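PDB 3R2I: exotoxin 5 from Staphylococcus aureus subsp. aureus COL, which is of unknown function but, as a staphylococcal superantigen-like exotoxin, is probably a secreted protein that acts on components of the host. Local coordinates for residues P154-K159 / R190-E195; R208-M213 / K218-L223; T75-K80 / F92-K97; A122-I127 / G131-V136; S224-L227 / R231-D234. One frame throughout, in Å; residues are numbered along the deposited sequence.

Contact 1 of 5, residues P154-K159 / R190-E195; sequences PSLQVK and RKLLIE
V158 lays both of its methyl groups against one methyl of L193. CD2 of L193 lies 3.8 Å from V158 CG1 and 3.9 Å from V158 CG2, so it sits almost evenly against the fork of the valine. The two side chains lie antiparallel, one running past the other. This is helix-on-sheet packing in the beta-grasp domain: strand 155-160 belongs to the five-stranded mixed sheet, and helix 182-197 lies across one face of it. The backbones stay well apart, with V158 CA and L193 CA 8.4 Å from each other, and the space between is bridged by side chains alone.

The CB of V158 points at the helix. V158 has CG1 anti to its backbone N (chi1 -178°), and both branches reach forward. The CB of L193 does not point straight at the strand, but the end of the chain comes nearer to it. Beside this pair, L156 and L192 also point at each other. Their methyls come together more loosely, L156 CD2 to L192 CD1 at 4.4 Å.

The contact is wholly apolar and small, and most of it is buried. Neighbouring strands complete it: L156 also packs on I244, V158 on L248, and L192 on E171. R190, two residues before L192, turns elsewhere; its NE forms a salt bridge with D186 OD2 and its NH1 donates to the carbonyl O of E225.

Contact 2 of 5, residues R208-M213 / K218-L223; sequences RIVINM and KHEIDL
R208 and K218 both carry CG between the backbone N and the carbonyl carbon (chi1 58° in each), and from there their chains run out extended toward E220, which lies on the same face of the sheet. E220 OE1 takes a salt bridge from R208 NH2 at 3.3 Å. The bond is bent, 136° at the hydrogen, and the nitrogen comes from above the carboxylate plane. The two flat groups stand nearly perpendicular, 87° apart. E220 OE2 is paired with K218 NZ, a weak bond, so one carboxylate serves two cations.

The strands 207-213 and 218-222 form an antiparallel beta hairpin at the edge of the beta-grasp sheet. I209 pairs with I221 and I211 with H219, each through two backbone bonds; I211 N to H219 O is the straightest, at 2.9 Å.

V210 CG2 lies under one face of the R208 guanidinium. N212 ND2 and K218 NZ share a water, while N212 OD1 accepts from N243 ND2. On the other face, I209 and I221 meet CB to CB at 4.0 Å. L223 CD2 packs on I209 CG1 at 3.8 Å. M213 SD reaches the edge of the H219 ring, 3.8 Å from CD2.

Contact 3 of 5, residues T75-K80 / F92-K97; sequences TNISVK and FKQRNK
T75 and Q94 are the nearest backbone neighbours, yet their CA atoms are 8.3 Å apart, so side chains bridge the two segments. The segments belong to the antiparallel hairpin of strands 77-84 and 87-94, part of the curled sheet of the OB-fold domain. At this end the strands have diverged. A G1 beta bulge sets N76 and I77 together opposite L118. A type I' turn from Q94 to K97 leads into the next strand.

Q94 spans the distance with its amide. CG is anti to the backbone N (chi1 -175°), and the extended chain carries the amide across to the backbone of T75. OE1 accepts from T75 N at 2.9 Å, and NE2 donates to T75 O at 3.0 Å. The amide thus grips both polar backbone atoms of one residue, which fixes its rotation. T75 O lies close to the amide plane of Q94, 14° from it. The hydroxyl of T75 turns elsewhere, to D119 OD1.

I77 sets its side chain over the ring of F92, and the two run roughly perpendicular. Its CG2 lies above the ring face, 4.0 Å from the centroid and offset toward the rim, a CH-pi contact. V120 touches both residues, and F92 also meets the ring of F99. The other branch of I77 reaches along the ring, with CD1 closest to CE1 of F92 at 3.3 Å.

Contact 4 of 5, residues A122-I127 / G131-V136; sequences AVPELI and GGIYSV
One water is held by three groups: it donates to V123 O at 2.6 Å and to E125 OE2, and accepts from V136 N at 3.0 Å. It therefore links backbone and carboxylate across the contact where the two segments are not directly paired. The E125 chain is bent at chi2 (-72°), which folds the carboxylate back to that water. Its OE1 forms a salt bridge with K226 NZ, and Y66 OH also bonds to OE2.

S135 is the next polar anchor. Its OG is anti to the backbone N (chi1 -179°) and accepts from V123 N at 3.0 Å, a nearly straight bond. Here a side chain takes the place of a backbone carbonyl. Past P124 the backbones meet directly: E125 N donates to Y134 O at 2.9 Å, nearly along the C=O axis. Further on, Y134 N reaches L126 O in a longer bond of 3.3 Å.

L126 and Y134 lie side by side and point the same way. CD2 of L126 sits over the centre of the Y134 ring, 4.2 Å from the centroid, in a CH-pi contact. The Y134 hydroxyl is bonded to D128 OD2, in the short connection between the segments. On the other side, I133 CG2 packs on P124 CB at 4.2 Å.

The contact is a loosely paired antiparallel hairpin in the OB-fold domain. Strand 133-141 also runs parallel to strand 97-103, which packs I133 against F99. V123 leans on K183 and F187 of helix 182-197, from the beta-grasp half of the chain.

Contact 5 of 5, residues S224-L227 / R231-D234; sequences SEKL and RMFD
L227 points its forked end between R231 and M232, with one methyl for each. CG is anti to the backbone N (chi1 -170°). CD1 then lies over one face of the R231 guanidinium, offset toward the rim and 4.0 Å from NH1. The aliphatic base of R231 is just as close: its CB is 4.0 Å from L227 CG. The R231 chain bends at chi3 (70°), which turns the guanidinium back over the leucine. Its NH2 is held by the carbonyl O of E220.

M232 takes the other methyl. Its CG is 4.1 Å from L227 CD2. The M232 chain, extended beyond CG, carries CE to 3.6 Å from the carbonyl O of L227. The fully extended K226 also passes this methyl, its CE 4.3 Å from M232 CE. K226 NZ goes on to a salt bridge with E125 OE1 and a cation-pi contact with Y66.

Neither segment is regular helix or strand. They are two parts of one long loop between strands 218-222 and 235-237 of the beta-grasp domain, folded back on itself at the interface with the OB-fold domain.

Overall arrangement
From the N terminus, contact 3 comes first and spans the hairpin of strands 77-84 and 87-94. Contact 4 closes a shorter hairpin in the same OB-fold sheet, and the two touch through K97 and I133. Contact 1, in the beta-grasp domain, closes a longer excursion, bringing helix 182-197 back to strand 155-160. Contact 2 closes the hairpin that follows, and contact 5 folds the next loop. All five are in series; none nest or cross. R190 joins contact 1 to contacts 2 and 5, while R231 joins 2 to 5. Contact 5 bridges the domains, since E125 and V136 of contact 4 meet K226, M232 and F233.

Contact 1 of 5, residues P154-K159 / R190-E195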
# COMPACT_ATOMS: atom_id res chain seq x y z
N PRO A 154 7.59 -12.00 6.99
CA PRO A 154 8.47 -12.28 5.88
C PRO A 154 9.76 -11.48 5.97
O PRO A 154 9.75 -10.36 6.45
CB PRO A 154 7.67 -11.83 4.66
CG PRO A 154 6.76 -10.81 5.17
CD PRO A 154 6.35 -11.35 6.53
N SER A 155 10.86 -12.05 5.50
CA SER A 155 12.14 -11.34 5.55
C SER A 155 12.05 -10.16 4.59
O SER A 155 11.26 -10.19 3.66
CB SER A 155 13.30 -12.26 5.16
OG SER A 155 13.14 -12.65 3.82
N LEU A 156 12.82 -9.11 4.86
CA LEU A 156 12.85 -7.92 4.03
C LEU A 156 14.28 -7.46 4.02
O LEU A 156 14.85 -7.23 5.10
CB LEU A 156 11.94 -6.82 4.61
CG LEU A 156 11.91 -5.39 4.00
CD1 LEU A 156 11.54 -5.37 2.54
CD2 LEU A 156 10.95 -4.51 4.80
N GLN A 157 14.90 -7.44 2.84
CA GLN A 157 16.27 -7.01 2.68
C GLN A 157 16.30 -5.83 1.75
O GLN A 157 15.64 -5.85 0.74
CB GLN A 157 17.15 -8.06 1.99
CG GLN A 157 17.69 -9.11 2.85
CD GLN A 157 18.92 -9.77 2.20
OE1 GLN A 157 18.96 -9.97 0.98
NE2 GLN A 157 19.92 -10.10 3.02
N VAL A 158 17.10 -4.84 2.10
CA VAL A 158 17.29 -3.68 1.27
C VAL A 158 18.75 -3.78 0.85
O VAL A 158 19.64 -3.94 1.70
CB VAL A 158 17.07 -2.39 2.03
CG1 VAL A 158 17.26 -1.18 1.07
CG2 VAL A 158 15.69 -2.39 2.73
N LYS A 159 18.99 -3.74 -0.46
CA LYS A 159 20.34 -3.88 -0.95
C LYS A 159 20.75 -3.03 -2.14
O LYS A 159 19.94 -2.53 -2.90
CB LYS A 159 20.64 -5.33 -1.25
CG LYS A 159 19.65 -6.09 -2.04
CD LYS A 159 20.11 -7.56 -2.20
CE LYS A 159 18.95 -8.52 -2.61
NZ LYS A 159 18.15 -8.17 -3.85
N ARG A 190 8.04 1.79 1.09
CA ARG A 190 8.59 3.05 0.63
C ARG A 190 8.80 4.06 1.76
O ARG A 190 9.82 4.76 1.81
CB ARG A 190 7.77 3.65 -0.51
CG ARG A 190 7.72 2.78 -1.77
CD ARG A 190 7.45 3.65 -2.99
NE ARG A 190 6.72 3.01 -4.08
CZ ARG A 190 6.66 3.48 -5.32
NH1 ARG A 190 7.36 4.55 -5.71
NH2 ARG A 190 5.92 2.85 -6.20
N LYS A 191 7.87 4.10 2.70
CA LYS A 191 7.99 5.00 3.85
C LYS A 191 9.25 4.67 4.65
O LYS A 191 10.01 5.57 5.04
CB LYS A 191 6.76 4.92 4.75
CG LYS A 191 6.90 5.91 5.92
CD LYS A 191 5.70 6.07 6.83
CE LYS A 191 4.54 6.75 6.17
NZ LYS A 191 3.63 7.24 7.27
N LEU A 192 9.49 3.38 4.87
CA LEU A 192 10.71 2.94 5.54
C LEU A 192 11.95 3.32 4.71
O LEU A 192 12.94 3.79 5.24
CB LEU A 192 10.65 1.43 5.81
CG LEU A 192 11.90 0.73 6.38
CD1 LEU A 192 11.50 -0.66 6.90
CD2 LEU A 192 13.01 0.59 5.36
N LEU A 193 11.89 3.14 3.39
CA LEU A 193 13.04 3.50 2.54
C LEU A 193 13.29 4.98 2.60
O LEU A 193 14.44 5.40 2.54
CB LEU A 193 12.86 3.08 1.10
CG LEU A 193 12.72 1.59 0.84
CD1 LEU A 193 12.31 1.38 -0.61
CD2 LEU A 193 14.00 0.79 1.20
N ILE A 194 12.24 5.78 2.65
CA ILE A 194 12.41 7.22 2.80
C ILE A 194 13.09 7.58 4.12
O ILE A 194 14.06 8.30 4.12
CB ILE A 194 11.07 8.00 2.74
CG1 ILE A 194 10.47 7.93 1.32
CG2 ILE A 194 11.27 9.48 3.12
CD1 ILE A 194 9.05 8.51 1.24
N GLU A 195 12.59 7.07 5.24
CA GLU A 195 13.14 7.45 6.56
C GLU A 195 14.54 6.88 6.82
O GLU A 195 15.42 7.62 7.26
CB GLU A 195 12.28 6.98 7.76
CG GLU A 195 10.74 7.04 7.68
CD GLU A 195 10.08 8.41 7.79
OE1 GLU A 195 10.68 9.47 7.37
OE2 GLU A 195 8.90 8.39 8.31

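Contact 2 of 5, residues R208-M213 / K218-L223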
# COMPACT_ATOMS: atom_id res chain seq x y z
N ARG A 208 13.85 -1.03 -7.22
CA ARG A 208 12.65 -1.80 -7.19
C ARG A 208 12.44 -2.58 -5.91
O ARG A 208 13.38 -2.90 -5.18
CB ARG A 208 12.63 -2.76 -8.37
CG ARG A 208 13.78 -3.68 -8.40
CD ARG A 208 13.64 -4.74 -9.49
NE ARG A 208 14.58 -5.85 -9.25
CZ ARG A 208 14.63 -6.97 -9.96
NH1 ARG A 208 15.50 -7.92 -9.65
NH2 ARG A 208 13.80 -7.16 -11.00
N ILE A 209 11.17 -2.83 -5.64
CA ILE A 209 10.71 -3.67 -4.58
C ILE A 209 10.22 -4.93 -5.27
O ILE A 209 9.43 -4.84 -6.22
CB ILE A 209 9.49 -3.07 -3.85
CG1 ILE A 209 9.83 -1.71 -3.21
CG2 ILE A 209 8.95 -4.08 -2.81
CD1 ILE A 209 8.64 -0.95 -2.66
N VAL A 210 10.67 -6.09 -4.81
CA VAL A 210 10.20 -7.36 -5.34
C VAL A 210 9.64 -8.19 -4.19
O VAL A 210 10.36 -8.52 -3.22
CB VAL A 210 11.31 -8.20 -6.05
CG1 VAL A 210 10.74 -9.56 -6.42
CG2 VAL A 210 11.83 -7.50 -7.31
N ILE A 211 8.36 -8.54 -4.30
CA ILE A 211 7.69 -9.37 -3.33
C ILE A 211 7.58 -10.73 -3.96
O ILE A 211 6.85 -10.90 -4.92
CB ILE A 211 6.29 -8.87 -3.06
CG1 ILE A 211 6.37 -7.45 -2.48
CG2 ILE A 211 5.59 -9.84 -2.13
CD1 ILE A 211 5.06 -6.64 -2.53
N ASN A 212 8.33 -11.69 -3.42
CA ASN A 212 8.30 -13.04 -3.93
C ASN A 212 7.29 -13.87 -3.18
O ASN A 212 7.29 -13.87 -1.97
CB ASN A 212 9.68 -13.65 -3.82
CG ASN A 212 10.69 -12.92 -4.65
OD1 ASN A 212 11.56 -12.22 -4.11
ND2 ASN A 212 10.58 -13.05 -5.95
N MET A 213 6.43 -14.55 -3.92
CA MET A 213 5.40 -15.43 -3.36
C MET A 213 5.92 -16.88 -3.28
O MET A 213 6.76 -17.29 -4.08
CB MET A 213 4.14 -15.38 -4.23
CG MET A 213 3.66 -13.97 -4.51
SD MET A 213 3.43 -13.01 -2.99
CE MET A 213 2.02 -13.85 -2.28
N LYS A 218 5.73 -13.31 -8.41
CA LYS A 218 6.22 -12.12 -7.73
C LYS A 218 5.54 -10.84 -8.16
O LYS A 218 4.93 -10.79 -9.21
CB LYS A 218 7.72 -12.00 -7.92
CG LYS A 218 8.16 -11.93 -9.33
CD LYS A 218 9.67 -11.94 -9.35
CE LYS A 218 10.23 -11.76 -10.77
NZ LYS A 218 11.70 -11.42 -10.70
N HIS A 219 5.64 -9.82 -7.31
CA HIS A 219 5.09 -8.52 -7.60
C HIS A 219 6.26 -7.55 -7.60
O HIS A 219 6.96 -7.41 -6.60
CB HIS A 219 4.09 -8.10 -6.52
CG HIS A 219 2.98 -9.08 -6.30
ND1 HIS A 219 1.82 -9.08 -7.06
CD2 HIS A 219 2.85 -10.10 -5.42
CE1 HIS A 219 1.03 -10.06 -6.65
NE2 HIS A 219 1.63 -10.70 -5.66
N GLU A 220 6.49 -6.91 -8.74
CA GLU A 220 7.54 -5.91 -8.89
C GLU A 220 7.01 -4.48 -8.95
O GLU A 220 6.14 -4.15 -9.76
CB GLU A 220 8.36 -6.13 -10.16
CG GLU A 220 9.19 -7.40 -10.15
CD GLU A 220 10.21 -7.44 -11.28
OE1 GLU A 220 10.72 -6.35 -11.71
OE2 GLU A 220 10.50 -8.57 -11.71
N ILE A 221 7.64 -3.61 -8.17
CA ILE A 221 7.27 -2.22 -8.07
C ILE A 221 8.49 -1.37 -8.39
O ILE A 221 9.54 -1.54 -7.76
CB ILE A 221 6.83 -1.91 -6.65
CG1 ILE A 221 5.60 -2.76 -6.26
CG2 ILE A 221 6.51 -0.39 -6.51
CD1 ILE A 221 5.27 -2.72 -4.77
N ASP A 222 8.35 -0.47 -9.35
CA ASP A 222 9.43 0.42 -9.76
C ASP A 222 9.39 1.65 -8.85
O ASP A 222 8.37 2.36 -8.81
CB ASP A 222 9.23 0.73 -11.23
CG ASP A 222 10.20 1.74 -11.79
OD1 ASP A 222 11.05 2.28 -11.05
OD2 ASP A 222 10.06 2.02 -12.99
N LEU A 223 10.46 1.88 -8.08
CA LEU A 223 10.54 3.03 -7.17
C LEU A 223 10.52 4.40 -7.82
O LEU A 223 10.20 5.41 -7.14
CB LEU A 223 11.77 2.92 -6.26
CG LEU A 223 11.81 1.73 -5.30
CD1 LEU A 223 13.09 1.65 -4.50
CD2 LEU A 223 10.58 1.79 -4.37
O HOH W 1 12.82 -12.81 -7.94

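Contact 3 of 5, residues T75-K80 / F92-K97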
# COMPACT_ATOMS: atom_id res chain seq x y z
N THR A 75 -10.96 -0.82 10.20
CA THR A 75 -11.25 -2.23 10.08
C THR A 75 -12.70 -2.60 10.30
O THR A 75 -13.45 -1.88 10.97
CB THR A 75 -10.38 -3.02 11.11
OG1 THR A 75 -10.63 -4.43 10.99
CG2 THR A 75 -10.69 -2.59 12.56
N ASN A 76 -13.07 -3.75 9.76
CA ASN A 76 -14.41 -4.32 9.91
C ASN A 76 -15.50 -3.34 9.55
O ASN A 76 -16.38 -3.08 10.31
CB ASN A 76 -14.61 -4.79 11.36
CG ASN A 76 -15.86 -5.67 11.51
OD1 ASN A 76 -16.32 -6.31 10.55
ND2 ASN A 76 -16.40 -5.73 12.73
N ILE A 77 -15.43 -2.87 8.33
CA ILE A 77 -16.35 -1.86 7.85
C ILE A 77 -17.47 -2.47 7.05
O ILE A 77 -17.26 -3.42 6.29
CB ILE A 77 -15.58 -0.89 6.97
CG1 ILE A 77 -14.43 -0.26 7.77
CG2 ILE A 77 -16.49 0.20 6.46
CD1 ILE A 77 -13.27 0.18 6.92
N SER A 78 -18.66 -1.91 7.24
CA SER A 78 -19.83 -2.32 6.49
C SER A 78 -20.18 -1.12 5.64
O SER A 78 -20.30 -0.01 6.16
CB SER A 78 -20.97 -2.71 7.41
OG SER A 78 -20.63 -3.93 8.10
N VAL A 79 -20.29 -1.32 4.32
CA VAL A 79 -20.54 -0.21 3.42
C VAL A 79 -21.05 -0.67 2.06
O VAL A 79 -20.94 -1.85 1.71
CB VAL A 79 -19.26 0.63 3.26
CG1 VAL A 79 -18.19 -0.17 2.58
CG2 VAL A 79 -19.53 1.96 2.53
N LYS A 80 -21.62 0.28 1.33
CA LYS A 80 -22.21 0.09 0.02
C LYS A 80 -21.68 1.23 -0.86
O LYS A 80 -21.52 2.37 -0.37
CB LYS A 80 -23.73 0.19 0.18
CG LYS A 80 -24.53 0.04 -1.08
CD LYS A 80 -26.01 0.25 -0.76
CE LYS A 80 -26.80 0.58 -2.00
NZ LYS A 80 -28.22 0.95 -1.68
N PHE A 92 -17.55 6.17 4.57
CA PHE A 92 -17.72 5.69 5.93
C PHE A 92 -16.79 6.48 6.89
O PHE A 92 -15.91 7.23 6.44
CB PHE A 92 -17.40 4.19 5.99
CG PHE A 92 -15.97 3.85 5.65
CD1 PHE A 92 -15.02 3.75 6.67
CD2 PHE A 92 -15.60 3.59 4.33
CE1 PHE A 92 -13.70 3.44 6.39
CE2 PHE A 92 -14.25 3.30 4.02
CZ PHE A 92 -13.30 3.23 5.03
N LYS A 93 -17.04 6.29 8.18
CA LYS A 93 -16.31 6.89 9.28
C LYS A 93 -15.88 5.85 10.31
O LYS A 93 -16.51 4.83 10.46
CB LYS A 93 -17.17 7.90 10.02
CG LYS A 93 -17.75 8.95 9.13
CD LYS A 93 -18.42 10.09 9.91
CE LYS A 93 -17.42 10.94 10.72
NZ LYS A 93 -18.11 12.16 11.27
N GLN A 94 -14.81 6.14 11.03
CA GLN A 94 -14.31 5.27 12.09
C GLN A 94 -13.31 6.08 12.92
O GLN A 94 -12.45 6.78 12.36
CB GLN A 94 -13.68 3.99 11.52
CG GLN A 94 -13.26 2.99 12.59
CD GLN A 94 -12.97 1.60 12.04
OE1 GLN A 94 -11.87 1.08 12.20
NE2 GLN A 94 -13.94 1.02 11.37
N ARG A 95 -13.42 5.99 14.25
CA ARG A 95 -12.52 6.74 15.16
C ARG A 95 -12.40 8.23 14.77
O ARG A 95 -11.29 8.79 14.72
CB ARG A 95 -11.12 6.07 15.25
CG ARG A 95 -11.05 4.83 16.19
CD ARG A 95 -9.59 4.32 16.37
NE ARG A 95 -9.45 3.37 17.48
CZ ARG A 95 -8.32 2.72 17.81
NH1 ARG A 95 -7.20 2.87 17.10
NH2 ARG A 95 -8.32 1.88 18.84
N ASN A 96 -13.56 8.85 14.51
CA ASN A 96 -13.69 10.28 14.07
C ASN A 96 -13.25 10.71 12.68
O ASN A 96 -13.59 11.83 12.26
CB ASN A 96 -12.94 11.27 15.00
CG ASN A 96 -13.86 11.95 15.99
OD1 ASN A 96 -15.08 12.04 15.78
ND2 ASN A 96 -13.27 12.48 17.06
N LYS A 97 -12.54 9.84 11.98
CA LYS A 97 -12.14 10.07 10.60
C LYS A 97 -13.17 9.64 9.60
O LYS A 97 -13.77 8.56 9.73
CB LYS A 97 -10.80 9.37 10.30
CG LYS A 97 -9.52 10.22 10.32
CD LYS A 97 -8.95 10.65 11.67
CE LYS A 97 -7.68 11.55 11.44
NZ LYS A 97 -6.95 11.96 12.69

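Contact 4 of 5, residues A122-I127 / G131-V136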
# COMPACT_ATOMS: atom_id res chain seq x y z
N ALA A 122 -5.77 3.11 3.98
CA ALA A 122 -6.02 4.40 3.33
C ALA A 122 -4.85 5.33 3.35
O ALA A 122 -4.14 5.45 4.35
CB ALA A 122 -7.23 5.08 3.98
N VAL A 123 -4.60 5.92 2.20
CA VAL A 123 -3.54 6.89 2.03
C VAL A 123 -4.22 8.03 1.32
O VAL A 123 -4.89 7.82 0.32
CB VAL A 123 -2.46 6.38 1.12
CG1 VAL A 123 -1.46 7.53 0.82
CG2 VAL A 123 -1.79 5.16 1.74
N PRO A 124 -4.04 9.25 1.78
CA PRO A 124 -4.78 10.27 1.06
C PRO A 124 -4.21 10.73 -0.26
O PRO A 124 -3.02 10.99 -0.36
CB PRO A 124 -4.75 11.47 2.02
CG PRO A 124 -3.55 11.24 2.86
CD PRO A 124 -3.48 9.76 3.05
N GLU A 125 -5.07 10.89 -1.23
CA GLU A 125 -4.74 11.56 -2.45
C GLU A 125 -5.02 13.04 -2.31
O GLU A 125 -4.44 13.85 -2.96
CB GLU A 125 -5.53 10.97 -3.59
CG GLU A 125 -5.45 9.47 -3.73
CD GLU A 125 -4.10 8.94 -4.23
OE1 GLU A 125 -3.37 9.66 -4.83
OE2 GLU A 125 -3.77 7.79 -4.02
N LEU A 126 -5.93 13.33 -1.41
CA LEU A 126 -6.35 14.65 -1.05
C LEU A 126 -6.99 14.49 0.31
O LEU A 126 -7.58 13.51 0.60
CB LEU A 126 -7.37 15.17 -2.06
CG LEU A 126 -8.12 16.48 -2.00
CD1 LEU A 126 -8.51 16.88 -3.39
CD2 LEU A 126 -9.31 16.37 -1.15
N ILE A 127 -6.84 15.49 1.15
CA ILE A 127 -7.62 15.59 2.35
C ILE A 127 -8.50 16.79 2.20
O ILE A 127 -8.02 17.83 1.89
CB ILE A 127 -6.77 15.73 3.59
CG1 ILE A 127 -5.70 14.65 3.64
CG2 ILE A 127 -7.64 15.86 4.80
CD1 ILE A 127 -4.93 14.53 4.84
N GLY A 131 -11.46 17.59 6.54
CA GLY A 131 -10.59 16.50 7.00
C GLY A 131 -10.84 15.14 6.40
O GLY A 131 -10.16 14.18 6.71
N GLY A 132 -11.80 15.02 5.50
CA GLY A 132 -12.07 13.70 4.86
C GLY A 132 -10.84 13.20 4.11
O GLY A 132 -10.11 13.98 3.51
N ILE A 133 -10.64 11.89 4.18
CA ILE A 133 -9.55 11.19 3.55
C ILE A 133 -10.05 10.49 2.28
O ILE A 133 -10.84 9.56 2.33
CB ILE A 133 -8.97 10.23 4.58
CG1 ILE A 133 -8.55 11.07 5.78
CG2 ILE A 133 -7.83 9.41 4.01
CD1 ILE A 133 -8.19 10.33 6.96
N TYR A 134 -9.63 11.01 1.13
CA TYR A 134 -9.98 10.47 -0.17
C TYR A 134 -8.85 9.52 -0.55
O TYR A 134 -7.74 9.99 -0.76
CB TYR A 134 -10.06 11.62 -1.19
CG TYR A 134 -11.21 12.57 -0.99
CD1 TYR A 134 -11.84 13.17 -2.08
CD2 TYR A 134 -11.73 12.84 0.27
CE1 TYR A 134 -12.89 14.06 -1.90
CE2 TYR A 134 -12.79 13.71 0.44
CZ TYR A 134 -13.35 14.33 -0.64
OH TYR A 134 -14.40 15.21 -0.45
N SER A 135 -9.12 8.21 -0.59
CA SER A 135 -8.09 7.21 -0.93
C SER A 135 -8.58 6.29 -2.04
O SER A 135 -9.79 6.26 -2.31
CB SER A 135 -7.64 6.41 0.31
OG SER A 135 -6.62 5.45 0.01
N VAL A 136 -7.64 5.63 -2.73
CA VAL A 136 -7.94 4.70 -3.80
C VAL A 136 -7.62 3.25 -3.40
O VAL A 136 -6.51 2.95 -2.95
CB VAL A 136 -7.16 5.04 -5.10
CG1 VAL A 136 -7.50 4.05 -6.20
CG2 VAL A 136 -7.46 6.45 -5.58
O HOH W 2 -4.93 6.56 -1.94

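Contact 5 of 5, residues S224-L227 / R231-D234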
# COMPACT_ATOMS: atom_id res chain seq x y z
N SER A 224 10.83 4.47 -9.13
CA SER A 224 10.88 5.74 -9.84
C SER A 224 9.50 6.31 -10.22
O SER A 224 9.41 7.40 -10.76
CB SER A 224 11.73 5.60 -11.11
OG SER A 224 11.02 4.85 -12.09
N GLU A 225 8.45 5.56 -9.95
CA GLU A 225 7.10 5.99 -10.22
C GLU A 225 6.20 5.60 -9.06
O GLU A 225 6.46 4.62 -8.37
CB GLU A 225 6.52 5.22 -11.42
CG GLU A 225 7.16 5.39 -12.77
CD GLU A 225 6.31 4.72 -13.88
OE1 GLU A 225 6.33 5.20 -15.04
OE2 GLU A 225 5.59 3.73 -13.58
N LYS A 226 5.09 6.29 -8.94
CA LYS A 226 4.07 6.00 -7.94
C LYS A 226 3.30 4.77 -8.38
O LYS A 226 3.05 4.59 -9.58
CB LYS A 226 3.10 7.17 -7.92
CG LYS A 226 1.95 7.10 -6.92
CD LYS A 226 1.16 8.42 -7.01
CE LYS A 226 -0.04 8.42 -6.07
NZ LYS A 226 -0.88 9.64 -6.15
N LEU A 227 2.87 3.95 -7.43
CA LEU A 227 2.11 2.75 -7.82
C LEU A 227 0.90 3.20 -8.66
O LEU A 227 0.30 4.21 -8.33
CB LEU A 227 1.65 2.00 -6.58
CG LEU A 227 1.05 0.60 -6.77
CD1 LEU A 227 2.13 -0.35 -7.27
CD2 LEU A 227 0.51 0.13 -5.41
N ARG A 231 -3.28 -0.93 -9.51
CA ARG A 231 -2.62 -1.91 -8.68
C ARG A 231 -2.93 -1.69 -7.21
O ARG A 231 -2.67 -2.53 -6.38
CB ARG A 231 -1.14 -1.94 -8.99
CG ARG A 231 -0.88 -2.35 -10.45
CD ARG A 231 0.61 -2.28 -10.77
NE ARG A 231 1.40 -3.32 -10.10
CZ ARG A 231 2.74 -3.34 -10.01
NH1 ARG A 231 3.48 -2.34 -10.46
NH2 ARG A 231 3.34 -4.38 -9.44
N MET A 232 -3.53 -0.57 -6.90
CA MET A 232 -3.93 -0.27 -5.54
C MET A 232 -5.12 -1.15 -5.10
O MET A 232 -5.55 -1.08 -3.93
CB MET A 232 -4.28 1.21 -5.40
CG MET A 232 -3.09 2.12 -5.52
SD MET A 232 -3.55 3.83 -5.27
CE MET A 232 -1.92 4.57 -5.53
N PHE A 233 -5.66 -1.95 -6.02
CA PHE A 233 -6.76 -2.88 -5.68
C PHE A 233 -6.30 -4.32 -5.53
O PHE A 233 -7.03 -5.12 -4.98
CB PHE A 233 -7.88 -2.81 -6.71
CG PHE A 233 -8.49 -1.46 -6.79
CD1 PHE A 233 -9.61 -1.15 -6.05
CD2 PHE A 233 -7.88 -0.47 -7.54
CE1 PHE A 233 -10.13 0.12 -6.08
CE2 PHE A 233 -8.41 0.81 -7.58
CZ PHE A 233 -9.53 1.11 -6.87
N ASP A 234 -5.10 -4.65 -6.02
CA ASP A 234 -4.61 -6.01 -5.89
C ASP A 234 -4.40 -6.38 -4.44
O ASP A 234 -3.87 -5.61 -3.63
CB ASP A 234 -3.28 -6.21 -6.61
CG ASP A 234 -3.36 -5.97 -8.09
OD1 ASP A 234 -4.42 -5.62 -8.63
OD2 ASP A 234 -2.30 -6.16 -8.71